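Guanylate kinase (Coxiella burnetii, PDB 3TR0) catalyses phosphoryl transfer from ATP to GMP, giving GDP and ADP, and probably serves the recycling of GMP and, indirectly, cGMP. Local coordinates at residues Ser37-Thr42 with Tyr83-Asp88; Leu73-Ile78 with Ala109-Glu114; Thr21-Ala26 with Gln175-Leu180. All coordinates share one frame; numbering follows the deposited sequence.

Contact 1 of 3, residues Ser37-Thr42 with Tyr83-Asp88; sequences SISHTT and YGTEKD. With 5GP (guanosine-5'-monophosphate), chain D.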
loop_
_atom_site.group_PDB
_atom_site.type_symbol
_atom_site.label_atom_id
_atom_site.label_comp_id
_atom_site.label_asym_id
_atom_site.label_seq_id
_atom_site.Cartn_x
_atom_site.Cartn_y
_atom_site.Cartn_z
ATOM N N SER A 37 9.131 18.490 -1.874
ATOM C CA SER A 37 9.703 19.372 -2.885
ATOM C C SER A 37 9.066 20.752 -2.796
ATOM O O SER A 37 7.841 20.882 -2.848
ATOM C CB SER A 37 9.504 18.794 -4.285
ATOM O OG SER A 37 9.940 19.701 -5.281
ATOM N N ILE A 38 9.901 21.779 -2.649
ATOM C CA ILE A 38 9.421 23.156 -2.674
ATOM C C ILE A 38 9.450 23.655 -4.110
ATOM O O ILE A 38 10.514 23.738 -4.732
ATOM C CB ILE A 38 10.280 24.078 -1.789
ATOM C CG1 ILE A 38 10.232 23.603 -0.334
ATOM C CG2 ILE A 38 9.806 25.516 -1.907
ATOM C CD1 ILE A 38 8.828 23.329 0.165
ATOM N N SER A 39 8.273 23.971 -4.637
ATOM C CA SER A 39 8.121 24.355 -6.036
ATOM C C SER A 39 8.528 25.793 -6.317
ATOM O O SER A 39 8.558 26.635 -5.418
ATOM C CB SER A 39 6.666 24.165 -6.481
ATOM O OG SER A 39 6.277 22.800 -6.376
ATOM N N HIS A 40 8.837 26.061 -7.581
ATOM C CA HIS A 40 8.965 27.423 -8.078
ATOM C C HIS A 40 7.615 27.841 -8.648
ATOM O O HIS A 40 6.896 27.020 -9.220
ATOM C CB HIS A 40 10.041 27.500 -9.163
ATOM C CG HIS A 40 11.442 27.423 -8.640
ATOM N ND1 HIS A 40 12.039 26.234 -8.272
ATOM C CD2 HIS A 40 12.376 28.384 -8.441
ATOM C CE1 HIS A 40 13.271 26.469 -7.861
ATOM N NE2 HIS A 40 13.502 27.768 -7.955
ATOM N N THR A 41 7.263 29.113 -8.484
ATOM C CA THR A 41 5.999 29.624 -8.998
ATOM C C THR A 41 6.087 31.107 -9.351
ATOM O O THR A 41 6.845 31.857 -8.741
ATOM C CB THR A 41 4.855 29.428 -7.985
ATOM O OG1 THR A 41 3.610 29.802 -8.589
ATOM C CG2 THR A 41 5.085 30.277 -6.748
ATOM N N THR A 42 5.308 31.515 -10.347
ATOM C CA THR A 42 5.205 32.919 -10.715
ATOM C C THR A 42 3.999 33.533 -10.021
ATOM O O THR A 42 3.772 34.740 -10.099
ATOM C CB THR A 42 5.048 33.102 -12.231
ATOM O OG1 THR A 42 3.850 32.449 -12.667
ATOM C CG2 THR A 42 6.240 32.514 -12.968
ATOM N N TYR A 83 3.910 27.023 -12.331
ATOM C CA TYR A 83 4.442 26.246 -11.221
ATOM C C TYR A 83 5.310 25.115 -11.770
ATOM O O TYR A 83 4.987 24.514 -12.796
ATOM C CB TYR A 83 3.302 25.614 -10.418
ATOM C CG TYR A 83 2.265 26.576 -9.884
ATOM C CD1 TYR A 83 2.213 26.884 -8.531
ATOM C CD2 TYR A 83 1.320 27.151 -10.722
ATOM C CE1 TYR A 83 1.261 27.748 -8.030
ATOM C CE2 TYR A 83 0.366 28.020 -10.234
ATOM C CZ TYR A 83 0.340 28.313 -8.886
ATOM O OH TYR A 83 -0.610 29.175 -8.389
ATOM N N GLY A 84 6.398 24.799 -11.078
ATOM C CA GLY A 84 7.255 23.717 -11.520
ATOM C C GLY A 84 8.077 23.080 -10.420
ATOM O O GLY A 84 8.322 23.690 -9.380
ATOM N N THR A 85 8.501 21.844 -10.662
ATOM C CA THR A 85 9.345 21.110 -9.732
ATOM C C THR A 85 10.784 21.118 -10.226
ATOM O O THR A 85 11.094 20.526 -11.260
ATOM C CB THR A 85 8.886 19.640 -9.596
ATOM O OG1 THR A 85 7.559 19.600 -9.060
ATOM C CG2 THR A 85 9.817 18.870 -8.676
ATOM N N GLU A 86 11.661 21.790 -9.491
ATOM C CA GLU A 86 13.073 21.835 -9.855
ATOM C C GLU A 86 13.638 20.415 -9.822
ATOM O O GLU A 86 13.509 19.700 -8.823
ATOM C CB GLU A 86 13.840 22.777 -8.927
ATOM C CG GLU A 86 15.209 23.212 -9.448
ATOM C CD GLU A 86 16.299 22.232 -9.091
ATOM O OE1 GLU A 86 16.303 21.748 -7.940
ATOM O OE2 GLU A 86 17.151 21.938 -9.956
ATOM N N LYS A 87 14.247 20.008 -10.929
ATOM C CA LYS A 87 14.637 18.616 -11.129
ATOM C C LYS A 87 15.787 18.151 -10.237
ATOM O O LYS A 87 15.750 17.052 -9.685
ATOM C CB LYS A 87 15.013 18.376 -12.592
ATOM C CG LYS A 87 15.408 16.938 -12.888
ATOM C CD LYS A 87 16.096 16.815 -14.233
ATOM C CE LYS A 87 17.378 17.629 -14.266
ATOM N NZ LYS A 87 18.084 17.510 -15.572
ATOM N N ASP A 88 16.819 18.977 -10.110
ATOM C CA ASP A 88 18.037 18.532 -9.446
ATOM C C ASP A 88 17.834 18.236 -7.963
ATOM O O ASP A 88 18.377 17.261 -7.437
ATOM C CB ASP A 88 19.172 19.537 -9.646
ATOM C CG ASP A 88 20.532 18.918 -9.423
ATOM O OD1 ASP A 88 20.904 18.012 -10.199
ATOM O OD2 ASP A 88 21.224 19.325 -8.471
HETATM P P 5GP D . -1.458 27.781 -4.924
HETATM O O1P 5GP D . -0.461 27.759 -3.791
HETATM O O2P 5GP D . -1.368 28.899 -5.928
HETATM O O3P 5GP D . -2.849 27.717 -4.338
HETATM O "O5'" 5GP D . -1.424 26.382 -5.680
HETATM C "C5'" 5GP D . -2.072 26.211 -6.929
HETATM C "C4'" 5GP D . -2.006 24.778 -7.385
HETATM O "O4'" 5GP D . -0.868 24.599 -8.251
HETATM C "C3'" 5GP D . -1.788 23.749 -6.288
HETATM O "O3'" 5GP D . -2.980 23.415 -5.600
HETATM C "C2'" 5GP D . -1.168 22.573 -7.034
HETATM O "O2'" 5GP D . -2.181 21.758 -7.604
HETATM C "C1'" 5GP D . -0.418 23.269 -8.176
HETATM N N9 5GP D . 1.041 23.274 -7.974
HETATM C C8 5GP D . 1.764 23.815 -6.984
HETATM N N7 5GP D . 3.077 23.585 -7.236
HETATM C C5 5GP D . 3.158 22.895 -8.399
HETATM C C6 5GP D . 4.198 22.377 -9.163
HETATM O O6 5GP D . 5.393 22.507 -8.802
HETATM N N1 5GP D . 3.911 21.731 -10.300
HETATM C C2 5GP D . 2.647 21.569 -10.715
HETATM N N2 5GP D . 2.370 20.912 -11.866
HETATM N N3 5GP D . 1.621 22.056 -9.995
HETATM C C4 5GP D . 1.867 22.720 -8.848
HETATM O O HOH W 1 7.561 20.452 -6.592
HETATM O O HOH W 2 12.468 20.271 -6.358
HETATM O O HOH W 3 11.137 23.662 -7.461
#
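Tyr83 lies alongside Thr41 where strand 81-86 runs antiparallel to strand 40-41. Its CB comes within 3.4 Å of C5 of the GMP base. CG stands anti to the carbonyl carbon (chi1 -56°), and from there the ring passes between Thr41 and the nucleotide: Thr41 OG1 sits 3.1 Å above one face, offset toward the CD1-CE1 rim, while O4' of the ribose lies over the centre of the opposite face. At the tip, Tyr83 OH donates to O2P of the 5'-phosphate at 2.6 Å. Thr41 OG1 is itself hydrogen-bonded to His82 O and Arg43 N.

Next along the ladder, His40 and Gly84 exchange backbone bonds, His40 N to Gly84 O and Gly84 N to His40 O. Ser39 OG donates to the guanine carbonyl O6 at 2.6 Å and accepts from a water that also bonds to Ser37 OG and Thr85 OG1; Thr85 OG1 also bonds Glu74 OE1. Another water bridges the two segments, accepting from Glu86 N, donating to Ile38 O and hydrogen-bonding His40 ND1 at 2.8 Å. The His40 ring, stacked on Phe56, lies beside Glu86 CB. Glu86, at the N-cap of helix 87-95, accepts from Asp88 N at OE2 and bonds Trp89 N through OE1, while Ser37 and Thr85 pack on that helix and on strand 99-103 of the parallel sheet.

Contact 2 of 3, residues Leu73-Ile78 with Ala109-Glu114; sequences LEHATI and ARQIRE. With 5GP (guanosine-5'-monophosphate), chain D.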
loop_
_atom_site.group_PDB
_atom_site.type_symbol
_atom_site.label_atom_id
_atom_site.label_comp_id
_atom_site.label_asym_id
_atom_site.label_seq_id
_atom_site.Cartn_x
_atom_site.Cartn_y
_atom_site.Cartn_z
ATOM N N LEU A 73 11.640 19.271 -13.612
ATOM C CA LEU A 73 11.294 17.868 -13.787
ATOM C C LEU A 73 9.893 17.818 -14.359
ATOM O O LEU A 73 9.512 16.880 -15.067
ATOM C CB LEU A 73 11.310 17.176 -12.426
ATOM C CG LEU A 73 11.272 15.653 -12.374
ATOM C CD1 LEU A 73 12.447 15.080 -13.138
ATOM C CD2 LEU A 73 11.288 15.187 -10.929
ATOM N N GLU A 74 9.142 18.869 -14.052
ATOM C CA GLU A 74 7.724 18.939 -14.311
ATOM C C GLU A 74 7.317 20.404 -14.213
ATOM O O GLU A 74 7.805 21.123 -13.341
ATOM C CB GLU A 74 7.009 18.107 -13.242
ATOM C CG GLU A 74 5.524 18.281 -13.148
ATOM C CD GLU A 74 5.117 19.592 -12.510
ATOM O OE1 GLU A 74 5.645 19.956 -11.428
ATOM O OE2 GLU A 74 4.255 20.256 -13.107
ATOM N N HIS A 75 6.445 20.858 -15.108
ATOM C CA HIS A 75 5.911 22.213 -15.005
ATOM C C HIS A 75 4.544 22.339 -15.672
ATOM O O HIS A 75 4.227 21.612 -16.611
ATOM C CB HIS A 75 6.897 23.240 -15.575
ATOM C CG HIS A 75 6.947 23.269 -17.071
ATOM N ND1 HIS A 75 6.303 24.234 -17.816
ATOM C CD2 HIS A 75 7.556 22.450 -17.960
ATOM C CE1 HIS A 75 6.519 24.011 -19.101
ATOM N NE2 HIS A 75 7.275 22.933 -19.215
ATOM N N ALA A 76 3.730 23.264 -15.173
ATOM C CA ALA A 76 2.380 23.432 -15.687
ATOM C C ALA A 76 1.894 24.852 -15.477
ATOM O O ALA A 76 2.460 25.607 -14.684
ATOM C CB ALA A 76 1.426 22.448 -15.015
ATOM N N THR A 77 0.836 25.205 -16.198
ATOM C CA THR A 77 0.185 26.491 -16.030
ATOM C C THR A 77 -1.152 26.290 -15.340
ATOM O O THR A 77 -1.957 25.462 -15.763
ATOM C CB THR A 77 -0.051 27.180 -17.382
ATOM O OG1 THR A 77 1.207 27.416 -18.024
ATOM C CG2 THR A 77 -0.775 28.499 -17.181
ATOM N N ILE A 78 -1.375 27.048 -14.272
ATOM C CA ILE A 78 -2.589 26.926 -13.475
ATOM C C ILE A 78 -3.125 28.308 -13.122
ATOM O O ILE A 78 -2.421 29.126 -12.526
ATOM C CB ILE A 78 -2.328 26.138 -12.186
ATOM C CG1 ILE A 78 -1.741 24.766 -12.521
ATOM C CG2 ILE A 78 -3.612 25.987 -11.384
ATOM C CD1 ILE A 78 -1.081 24.087 -11.356
ATOM N N ALA A 109 1.204 15.699 -12.537
ATOM C CA ALA A 109 1.139 14.271 -12.236
ATOM C C ALA A 109 1.357 13.432 -13.491
ATOM O O ALA A 109 2.140 12.482 -13.482
ATOM C CB ALA A 109 -0.196 13.925 -11.593
ATOM N N ARG A 110 0.663 13.784 -14.572
ATOM C CA ARG A 110 0.826 13.076 -15.841
ATOM C C ARG A 110 2.286 13.069 -16.293
ATOM O O ARG A 110 2.782 12.057 -16.788
ATOM C CB ARG A 110 -0.066 13.682 -16.933
ATOM C CG ARG A 110 -1.562 13.489 -16.719
ATOM C CD ARG A 110 -2.353 13.950 -17.943
ATOM N NE ARG A 110 -3.782 13.678 -17.838
ATOM C CZ ARG A 110 -4.645 13.838 -18.837
ATOM N NH1 ARG A 110 -4.220 14.269 -20.017
ATOM N NH2 ARG A 110 -5.933 13.568 -18.659
ATOM N N GLN A 111 2.973 14.194 -16.119
ATOM C CA GLN A 111 4.373 14.304 -16.524
ATOM C C GLN A 111 5.266 13.391 -15.697
ATOM O O GLN A 111 6.118 12.682 -16.234
ATOM C CB GLN A 111 4.860 15.748 -16.398
ATOM C CG GLN A 111 4.209 16.709 -17.373
ATOM C CD GLN A 111 4.580 18.146 -17.091
ATOM O OE1 GLN A 111 5.759 18.497 -17.050
ATOM N NE2 GLN A 111 3.574 18.984 -16.879
ATOM N N ILE A 112 5.067 13.413 -14.383
ATOM C CA ILE A 112 5.871 12.600 -13.479
ATOM C C ILE A 112 5.669 11.103 -13.730
ATOM O O ILE A 112 6.632 10.335 -13.735
ATOM C CB ILE A 112 5.568 12.934 -12.008
ATOM C CG1 ILE A 112 5.915 14.394 -11.715
ATOM C CG2 ILE A 112 6.351 12.015 -11.085
ATOM C CD1 ILE A 112 7.387 14.717 -11.891
ATOM N N ARG A 113 4.423 10.691 -13.944
ATOM C CA ARG A 113 4.133 9.281 -14.219
ATOM C C ARG A 113 4.891 8.777 -15.443
ATOM O O ARG A 113 5.379 7.647 -15.458
ATOM C CB ARG A 113 2.633 9.037 -14.398
ATOM C CG ARG A 113 1.831 9.139 -13.118
ATOM C CD ARG A 113 0.395 8.668 -13.306
ATOM N NE ARG A 113 -0.459 9.181 -12.241
ATOM C CZ ARG A 113 -1.255 10.235 -12.370
ATOM N NH1 ARG A 113 -1.328 10.870 -13.534
ATOM N NH2 ARG A 113 -1.987 10.647 -11.344
ATOM N N GLU A 114 4.981 9.616 -16.468
ATOM C CA GLU A 114 5.737 9.281 -17.669
ATOM C C GLU A 114 7.223 9.170 -17.353
ATOM O O GLU A 114 7.892 8.220 -17.758
ATOM C CB GLU A 114 5.524 10.348 -18.745
ATOM C CG GLU A 114 4.134 10.363 -19.356
ATOM C CD GLU A 114 4.060 9.576 -20.650
ATOM O OE1 GLU A 114 5.091 9.489 -21.351
ATOM O OE2 GLU A 114 2.975 9.042 -20.965
HETATM P P 5GP D . -1.458 27.781 -4.924
HETATM O O1P 5GP D . -0.461 27.759 -3.791
HETATM O O2P 5GP D . -1.368 28.899 -5.928
HETATM O O3P 5GP D . -2.849 27.717 -4.338
HETATM O "O5'" 5GP D . -1.424 26.382 -5.680
HETATM C "C5'" 5GP D . -2.072 26.211 -6.929
HETATM C "C4'" 5GP D . -2.006 24.778 -7.385
HETATM O "O4'" 5GP D . -0.868 24.599 -8.251
HETATM C "C3'" 5GP D . -1.788 23.749 -6.288
HETATM O "O3'" 5GP D . -2.980 23.415 -5.600
HETATM C "C2'" 5GP D . -1.168 22.573 -7.034
HETATM O "O2'" 5GP D . -2.181 21.758 -7.604
HETATM C "C1'" 5GP D . -0.418 23.269 -8.176
HETATM N N9 5GP D . 1.041 23.274 -7.974
HETATM C C8 5GP D . 1.764 23.815 -6.984
HETATM N N7 5GP D . 3.077 23.585 -7.236
HETATM C C5 5GP D . 3.158 22.895 -8.399
HETATM C C6 5GP D . 4.198 22.377 -9.163
HETATM O O6 5GP D . 5.393 22.507 -8.802
HETATM N N1 5GP D . 3.911 21.731 -10.300
HETATM C C2 5GP D . 2.647 21.569 -10.715
HETATM N N2 5GP D . 2.370 20.912 -11.866
HETATM N N3 5GP D . 1.621 22.056 -9.995
HETATM C C4 5GP D . 1.867 22.720 -8.848
#
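The side-chain amide of Gln111 reaches from helix 106-115 to the backbone of His75 and bonds it twice. Gln111 NE2 donates to His75 O at 2.7 Å, nearly straight at 169°, with the oxygen almost in the amide plane but the donor well above the plane of the accepting carbonyl. Gln111 OE1 takes the His75 N-H at 3.1 Å. Extended beyond CG (chi2 172°), the chain carries its amide out to the strand, where it bonds both the N-H and the C=O of His75. NE2 has a further, weak bond to Gln107 O in its own helix.

Beside this pair, the aliphatic part of Glu74 crosses Gln111 at about a right angle, and Ile112 CD1 packs 3.7 Å from Glu74 CB and 4.0 Å from Leu73 CG. These contacts pack against the aliphatic start of a side chain whose carboxylate reads guanine: Glu74 OE1 accepts from N1 of GMP at 2.7 Å, and OE2 accepts from N2 at 2.4 Å, so short that the distance itself is doubtful. Thr85 OG1, also of the pocket, bonds Glu74 OE1 as well. Farther along the strand, Ala76 CB lies 3.6 Å from N2, and Ile78 CD1 comes against the ribose at O4'.

A carboxylate paired with N1 and N2 of the base is a guanine-recognition arrangement, here part of the GMP-binding site of guanylate kinase, with helix 106-115 of the P-loop NTPase core backing the strand that carries it.

Contact 3 of 3, residues Thr21-Ala26 with Gln175-Leu180; sequences TSLVRA and QAVQNL. With SO4 (sulfate ion), chain B.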
loop_
_atom_site.group_PDB
_atom_site.type_symbol
_atom_site.label_atom_id
_atom_site.label_comp_id
_atom_site.label_asym_id
_atom_site.label_seq_id
_atom_site.Cartn_x
_atom_site.Cartn_y
_atom_site.Cartn_z
ATOM N N THR A 21 -2.090 21.026 1.638
ATOM C CA THR A 21 -0.820 21.523 2.161
ATOM C C THR A 21 -0.622 21.159 3.630
ATOM O O THR A 21 0.455 20.714 4.026
ATOM C CB THR A 21 -0.669 23.040 1.965
ATOM O OG1 THR A 21 -0.617 23.328 0.564
ATOM C CG2 THR A 21 0.610 23.533 2.619
ATOM N N SER A 22 -1.667 21.326 4.433
ATOM C CA SER A 22 -1.583 21.006 5.856
ATOM C C SER A 22 -1.367 19.514 6.105
ATOM O O SER A 22 -0.594 19.133 6.983
ATOM C CB SER A 22 -2.831 21.492 6.592
ATOM O OG SER A 22 -2.896 22.909 6.573
ATOM N N LEU A 23 -2.058 18.676 5.338
ATOM C CA LEU A 23 -1.901 17.227 5.458
ATOM C C LEU A 23 -0.465 16.809 5.177
ATOM O O LEU A 23 0.129 16.038 5.929
ATOM C CB LEU A 23 -2.827 16.496 4.488
ATOM C CG LEU A 23 -4.327 16.481 4.784
ATOM C CD1 LEU A 23 -5.069 15.819 3.635
ATOM C CD2 LEU A 23 -4.597 15.760 6.089
ATOM N N VAL A 24 0.075 17.312 4.073
ATOM C CA VAL A 24 1.426 16.965 3.655
ATOM C C VAL A 24 2.468 17.395 4.687
ATOM O O VAL A 24 3.436 16.680 4.935
ATOM C CB VAL A 24 1.757 17.564 2.274
ATOM C CG1 VAL A 24 3.216 17.342 1.938
ATOM C CG2 VAL A 24 0.872 16.936 1.206
ATOM N N ARG A 25 2.257 18.552 5.301
ATOM C CA ARG A 25 3.184 19.032 6.327
ATOM C C ARG A 25 3.175 18.163 7.584
ATOM O O ARG A 25 4.219 17.945 8.203
ATOM C CB ARG A 25 2.914 20.498 6.664
ATOM C CG ARG A 25 3.348 21.440 5.557
ATOM C CD ARG A 25 3.027 22.890 5.872
ATOM N NE ARG A 25 3.535 23.779 4.828
ATOM C CZ ARG A 25 3.187 25.054 4.693
ATOM N NH1 ARG A 25 2.318 25.600 5.532
ATOM N NH2 ARG A 25 3.705 25.783 3.713
ATOM N N ALA A 26 2.003 17.659 7.952
ATOM C CA ALA A 26 1.896 16.743 9.083
ATOM C C ALA A 26 2.500 15.386 8.734
ATOM O O ALA A 26 3.116 14.736 9.577
ATOM C CB ALA A 26 0.448 16.584 9.504
ATOM N N GLN A 175 -7.185 11.187 10.730
ATOM C CA GLN A 175 -7.442 9.962 9.977
ATOM C C GLN A 175 -6.849 10.041 8.573
ATOM O O GLN A 175 -6.285 9.064 8.073
ATOM C CB GLN A 175 -8.946 9.682 9.924
ATOM C CG GLN A 175 -9.543 9.445 11.300
ATOM C CD GLN A 175 -11.032 9.707 11.344
ATOM O OE1 GLN A 175 -11.702 9.710 10.312
ATOM N NE2 GLN A 175 -11.557 9.937 12.543
ATOM N N ALA A 176 -6.968 11.208 7.949
ATOM C CA ALA A 176 -6.412 11.420 6.617
ATOM C C ALA A 176 -4.889 11.307 6.634
ATOM O O ALA A 176 -4.295 10.681 5.756
ATOM C CB ALA A 176 -6.839 12.775 6.074
ATOM N N VAL A 177 -4.255 11.921 7.630
ATOM C CA VAL A 177 -2.810 11.784 7.794
ATOM C C VAL A 177 -2.445 10.313 7.970
ATOM O O VAL A 177 -1.534 9.811 7.313
ATOM C CB VAL A 177 -2.288 12.589 8.996
ATOM C CG1 VAL A 177 -0.803 12.317 9.216
ATOM C CG2 VAL A 177 -2.536 14.080 8.785
ATOM N N GLN A 178 -3.161 9.618 8.850
ATOM C CA GLN A 178 -2.886 8.199 9.079
ATOM C C GLN A 178 -3.030 7.373 7.798
ATOM O O GLN A 178 -2.298 6.413 7.590
ATOM C CB GLN A 178 -3.786 7.626 10.176
ATOM C CG GLN A 178 -3.554 6.144 10.443
ATOM C CD GLN A 178 -2.151 5.851 10.952
ATOM O OE1 GLN A 178 -1.818 6.161 12.097
ATOM N NE2 GLN A 178 -1.320 5.253 10.099
ATOM N N ASN A 179 -3.974 7.742 6.942
ATOM C CA ASN A 179 -4.137 7.038 5.675
ATOM C C ASN A 179 -2.979 7.293 4.718
ATOM O O ASN A 179 -2.526 6.383 4.022
ATOM C CB ASN A 179 -5.475 7.379 5.025
ATOM C CG ASN A 179 -6.631 6.677 5.702
ATOM O OD1 ASN A 179 -6.470 5.581 6.239
ATOM N ND2 ASN A 179 -7.798 7.302 5.688
ATOM N N LEU A 180 -2.498 8.529 4.688
ATOM C CA LEU A 180 -1.308 8.845 3.910
ATOM C C LEU A 180 -0.120 8.020 4.414
ATOM O O LEU A 180 0.684 7.520 3.626
ATOM C CB LEU A 180 -1.010 10.347 3.972
ATOM C CG LEU A 180 -2.093 11.234 3.344
ATOM C CD1 LEU A 180 -1.830 12.726 3.581
ATOM C CD2 LEU A 180 -2.199 10.943 1.858
HETATM S S SO4 B . -5.197 23.236 -0.057
HETATM O O1 SO4 B . -3.778 23.183 0.275
HETATM O O2 SO4 B . -5.448 24.346 -0.965
HETATM O O3 SO4 B . -5.609 21.985 -0.704
HETATM O O4 SO4 B . -5.973 23.451 1.158
#
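Leu23 and Val177 mark the closest backbone approach of helices 20-30 and 173-187, whose local axes cross at -58° and come within 9.6 Å of each other. Leu23 carries most of the contact. Its CG is anti to the carbonyl carbon (chi1 -72°), and beyond it the CD2 methyl reaches the far helix, 3.7 Å from Ala176 CB and 3.8 Å from Val177 CG2. The Leu23 and Val177 side chains slide past one another in opposite directions. Leu180, one turn after Ala176, brings its CD1 branch to 4.0 Å from Leu23 CB, so Leu23 is met by three residues of the opposing helix. One turn on from Leu23, Ala26 offers its CB to the same Val177 CG2 at 4.0 Å, and that methyl therefore touches both Leu23 and Ala26.

Phe173 adds to the same surface, touching Leu23 and Ala26 from the beginning of its helix, and Ile124 of strand 120-125 lies against both Leu23 and Leu180. At the other side of helix 20-30, Val24 packs on Leu101 and Glu103 of strand 99-103. The N-terminal end of this helix lies in the predicted ATP-binding P-loop: Thr21 N donates to a sulfate oxygen, O1, at 3.1 Å, and Gly17, Gly19 and Lys20 give their amides to the same ion, which probably comes from the crystallisation liquor and probably mimics a nucleotide phosphate.

No hydrogen bond joins the two segments; methyl and methylene groups make the whole contact, which implies that the helices are held here by shape and burial of apolar surface, well apart from the sulfate bound by Thr21 N.

Contacts 1 and 2 form one continuous unit around the GMP, their centres 11 Å apart: strands 81-86 and 72-78 are neighbours in the mixed sheet, with probable backbone bonds from Leu73 N to Thr85 O and from Thr85 N to Glu74 O, and their segments alternate along the chain. Contact 3 lies on the other side of the chain's centre, its centre about 21 and 22 Å from theirs, and touches neither. Its segments, from helices 20-30 and 173-187 beside the parallel sheet, enclose both other contacts in sequence. As in guanylate kinases, the GMP-binding sheet is inserted between strands 34-36 and 99-103 of the core, placing the nucleotide acceptor beside the predicted ATP site.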